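Local coordinates for UDP-N-acetylglucosamine 2-epimerase (Listeria monocytogenes, PDB 3OT5), which probably interconverts UDP-N-acetylglucosamine and UDP-N-acetylmannosamine by inverting the sugar at C2, at residues A26-F34 / V109-V120. Residues are numbered along the deposited sequence; the frame is centred on the assembly and turned at random.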
loop_
_atom_site.group_PDB
_atom_site.type_symbol
_atom_site.label_atom_id
_atom_site.label_comp_id
_atom_site.label_asym_id
_atom_site.label_seq_id
_atom_site.Cartn_x
_atom_site.Cartn_y
_atom_site.Cartn_z
ATOM N N ALA A 26 16.022 -9.012 29.101
ATOM C CA ALA A 26 14.642 -9.272 28.587
ATOM C C ALA A 26 14.324 -8.387 27.380
ATOM O O ALA A 26 14.411 -7.155 27.456
ATOM C CB ALA A 26 13.617 -9.044 29.688
ATOM N N LYS A 27 13.951 -9.018 26.271
ATOM C CA LYS A 27 13.619 -8.293 25.069
ATOM C C LYS A 27 12.118 -8.067 24.993
ATOM O O LYS A 27 11.337 -8.666 25.742
ATOM C CB LYS A 27 13.991 -9.106 23.819
ATOM C CG LYS A 27 15.409 -9.630 23.737
ATOM C CD LYS A 27 16.451 -8.539 23.760
ATOM C CE LYS A 27 17.823 -9.128 23.462
ATOM N NZ LYS A 27 18.129 -10.244 24.375
ATOM N N ILE A 28 11.729 -7.199 24.067
ATOM C CA ILE A 28 10.336 -6.950 23.784
ATOM C C ILE A 28 10.041 -7.937 22.661
ATOM O O ILE A 28 10.580 -7.802 21.560
ATOM C CB ILE A 28 10.081 -5.518 23.297
ATOM C CG1 ILE A 28 10.548 -4.515 24.360
ATOM C CG2 ILE A 28 8.593 -5.324 22.974
ATOM C CD1 ILE A 28 10.382 -3.064 23.944
ATOM N N LYS A 29 9.242 -8.964 22.946
ATOM C CA LYS A 29 8.934 -9.953 21.931
ATOM C C LYS A 29 7.741 -9.489 21.130
ATOM O O LYS A 29 6.645 -9.401 21.649
ATOM C CB LYS A 29 8.691 -11.336 22.545
ATOM C CG LYS A 29 8.445 -12.418 21.489
ATOM C CD LYS A 29 8.464 -13.806 22.100
ATOM C CE LYS A 29 8.439 -14.882 21.032
ATOM N NZ LYS A 29 8.511 -16.244 21.609
ATOM N N VAL A 30 7.982 -9.169 19.865
ATOM C CA VAL A 30 6.945 -8.688 18.958
ATOM C C VAL A 30 6.589 -9.755 17.935
ATOM O O VAL A 30 7.455 -10.264 17.222
ATOM C CB VAL A 30 7.397 -7.475 18.171
ATOM C CG1 VAL A 30 6.254 -6.990 17.252
ATOM C CG2 VAL A 30 7.862 -6.363 19.097
ATOM N N MET A 31 5.311 -10.082 17.875
ATOM C CA MET A 31 4.797 -11.060 16.951
ATOM C C MET A 31 4.069 -10.305 15.867
ATOM O O MET A 31 3.073 -9.667 16.136
ATOM C CB MET A 31 3.833 -12.013 17.662
ATOM C CG MET A 31 3.216 -13.022 16.747
ATOM S SD MET A 31 2.138 -14.169 17.596
ATOM C CE MET A 31 3.317 -14.994 18.666
ATOM N N SER A 32 4.581 -10.380 14.644
ATOM C CA SER A 32 3.979 -9.699 13.505
ATOM C C SER A 32 3.223 -10.707 12.684
ATOM O O SER A 32 3.780 -11.719 12.246
ATOM C CB SER A 32 5.048 -9.014 12.665
ATOM O OG SER A 32 5.697 -8.024 13.449
ATOM N N ILE A 33 1.942 -10.440 12.489
ATOM C CA ILE A 33 1.103 -11.341 11.750
ATOM C C ILE A 33 0.718 -10.778 10.400
ATOM O O ILE A 33 0.251 -9.641 10.303
ATOM C CB ILE A 33 -0.211 -11.600 12.508
ATOM C CG1 ILE A 33 0.071 -12.091 13.924
ATOM C CG2 ILE A 33 -1.069 -12.610 11.757
ATOM C CD1 ILE A 33 -1.170 -12.316 14.734
ATOM N N PHE A 34 0.949 -11.553 9.353
ATOM C CA PHE A 34 0.496 -11.151 8.023
ATOM C C PHE A 34 -0.039 -12.349 7.242
ATOM O O PHE A 34 0.489 -13.461 7.324
ATOM C CB PHE A 34 1.486 -10.256 7.248
ATOM C CG PHE A 34 2.928 -10.654 7.353
ATOM C CD1 PHE A 34 3.498 -11.500 6.435
ATOM C CD2 PHE A 34 3.733 -10.092 8.333
ATOM C CE1 PHE A 34 4.833 -11.817 6.512
ATOM C CE2 PHE A 34 5.058 -10.398 8.420
ATOM C CZ PHE A 34 5.616 -11.268 7.507
ATOM N N VAL A 109 -1.013 -20.045 18.879
ATOM C CA VAL A 109 0.340 -19.549 18.640
ATOM C C VAL A 109 0.742 -18.542 19.709
ATOM O O VAL A 109 1.856 -18.605 20.230
ATOM C CB VAL A 109 0.490 -18.938 17.229
ATOM C CG1 VAL A 109 1.850 -18.261 17.076
ATOM C CG2 VAL A 109 0.312 -20.018 16.183
ATOM N N ILE A 110 -0.170 -17.628 20.043
ATOM C CA ILE A 110 0.101 -16.610 21.050
ATOM C C ILE A 110 0.290 -17.222 22.440
ATOM O O ILE A 110 1.237 -16.883 23.149
ATOM C CB ILE A 110 -1.006 -15.560 21.086
ATOM C CG1 ILE A 110 -1.003 -14.758 19.777
ATOM C CG2 ILE A 110 -0.810 -14.631 22.255
ATOM C CD1 ILE A 110 -2.144 -13.810 19.634
ATOM N N ALA A 111 -0.600 -18.134 22.816
ATOM C CA ALA A 111 -0.524 -18.802 24.118
ATOM C C ALA A 111 0.838 -19.448 24.343
ATOM O O ALA A 111 1.394 -19.362 25.438
ATOM C CB ALA A 111 -1.634 -19.862 24.253
ATOM N N ALA A 112 1.361 -20.090 23.300
ATOM C CA ALA A 112 2.647 -20.771 23.364
ATOM C C ALA A 112 3.843 -19.804 23.315
ATOM O O ALA A 112 4.702 -19.835 24.197
ATOM C CB ALA A 112 2.748 -21.789 22.235
ATOM N N GLU A 113 3.891 -18.958 22.291
ATOM C CA GLU A 113 4.995 -18.007 22.109
ATOM C C GLU A 113 5.077 -16.929 23.190
ATOM O O GLU A 113 6.176 -16.439 23.503
ATOM C CB GLU A 113 4.896 -17.341 20.727
ATOM C CG GLU A 113 5.074 -18.316 19.553
ATOM C CD GLU A 113 6.486 -18.897 19.452
ATOM O OE1 GLU A 113 7.479 -18.140 19.608
ATOM O OE2 GLU A 113 6.601 -20.109 19.175
ATOM N N ASN A 114 3.919 -16.571 23.744
ATOM C CA ASN A 114 3.780 -15.548 24.798
ATOM C C ASN A 114 4.492 -14.234 24.464
ATOM O O ASN A 114 5.347 -13.763 25.229
ATOM C CB ASN A 114 4.256 -16.077 26.159
ATOM C CG ASN A 114 3.815 -15.180 27.335
ATOM O OD1 ASN A 114 2.884 -14.377 27.204
ATOM N ND2 ASN A 114 4.468 -15.342 28.493
ATOM N N PRO A 115 4.160 -13.647 23.309
ATOM C CA PRO A 115 4.764 -12.390 22.956
ATOM C C PRO A 115 4.244 -11.260 23.816
ATOM O O PRO A 115 3.147 -11.341 24.378
ATOM C CB PRO A 115 4.287 -12.167 21.523
ATOM C CG PRO A 115 2.970 -12.861 21.467
ATOM C CD PRO A 115 3.212 -14.102 22.276
ATOM N N ASP A 116 5.039 -10.205 23.904
ATOM C CA ASP A 116 4.659 -9.020 24.643
ATOM C C ASP A 116 3.674 -8.198 23.836
ATOM O O ASP A 116 2.844 -7.488 24.385
ATOM C CB ASP A 116 5.891 -8.203 24.922
ATOM C CG ASP A 116 6.855 -8.937 25.792
ATOM O OD1 ASP A 116 6.386 -9.632 26.712
ATOM O OD2 ASP A 116 8.067 -8.822 25.572
ATOM N N ILE A 117 3.761 -8.294 22.518
ATOM C CA ILE A 117 2.874 -7.522 21.685
ATOM C C ILE A 117 2.707 -8.186 20.361
ATOM O O ILE A 117 3.639 -8.767 19.815
ATOM C CB ILE A 117 3.385 -6.080 21.510
ATOM C CG1 ILE A 117 2.398 -5.240 20.688
ATOM C CG2 ILE A 117 4.767 -6.064 20.847
ATOM C CD1 ILE A 117 2.799 -3.785 20.594
ATOM N N VAL A 118 1.493 -8.105 19.852
ATOM C CA VAL A 118 1.166 -8.676 18.574
ATOM C C VAL A 118 0.793 -7.530 17.667
ATOM O O VAL A 118 0.037 -6.630 18.077
ATOM C CB VAL A 118 -0.000 -9.645 18.676
ATOM C CG1 VAL A 118 -0.307 -10.248 17.290
ATOM C CG2 VAL A 118 0.331 -10.741 19.662
ATOM N N LEU A 119 1.331 -7.547 16.447
ATOM C CA LEU A 119 1.037 -6.499 15.484
ATOM C C LEU A 119 0.245 -7.076 14.343
ATOM O O LEU A 119 0.668 -8.051 13.702
ATOM C CB LEU A 119 2.303 -5.836 14.943
ATOM C CG LEU A 119 3.224 -5.218 15.986
ATOM C CD1 LEU A 119 4.496 -4.698 15.318
ATOM C CD2 LEU A 119 2.494 -4.123 16.762
ATOM N N VAL A 120 -0.926 -6.484 14.121
ATOM C CA VAL A 120 -1.807 -6.881 13.037
ATOM C C VAL A 120 -1.879 -5.669 12.129
ATOM O O VAL A 120 -1.676 -4.503 12.562
ATOM C CB VAL A 120 -3.192 -7.331 13.539
ATOM C CG1 VAL A 120 -3.046 -8.573 14.518
ATOM C CG2 VAL A 120 -3.898 -6.200 14.224
#
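Lys29 and Met31 reach from strand 28-34 to the end of the helix that leads into strand 117-120, its parallel neighbour in the Rossmann-like sheet of the N-terminal half of the chain. The CB of Lys29 stands near the carboxylate of Asp116, CG passes 4.0 Å from Pro115 CA, and CD and CE run past the carbonyl of Glu113. With CG anti to the backbone N (chi1 -177°) and the rest extended, NZ arrives at the C-terminal turn of the helix. There Lys29 NZ bonds Glu113 O at 3.0 Å, tilted from the carbonyl plane. It also forms a salt bridge with Glu113 OE1 at 2.9 Å, on the anti side but well out of the carboxylate plane. The positive charge probably suits the partly negative helix end; Glu58 of strand 57-63, on the other edge of strand 28-34, is a long, weak ion partner.

The Lys29 backbone is gripped too. Its N donates to Asp116 OD2 from above the carboxylate plane, and its O accepts from both Asp116 N and Ile117 N. From there the parallel ladder runs Met31 N to Ile117 O, Leu119 N to Met31 O and Ile33 N to Leu119 O.

On the opposite face from Met31, Val30 CG1 presses on Leu119 CD1, and helix 37-51 covers both residues. Met31 itself bends only at its last torsion (chi3 -64°), which sets CE 3.5 Å from both Glu113 CB and Pro115 CG, while SD rests 3.9 Å from Ile110 CG1.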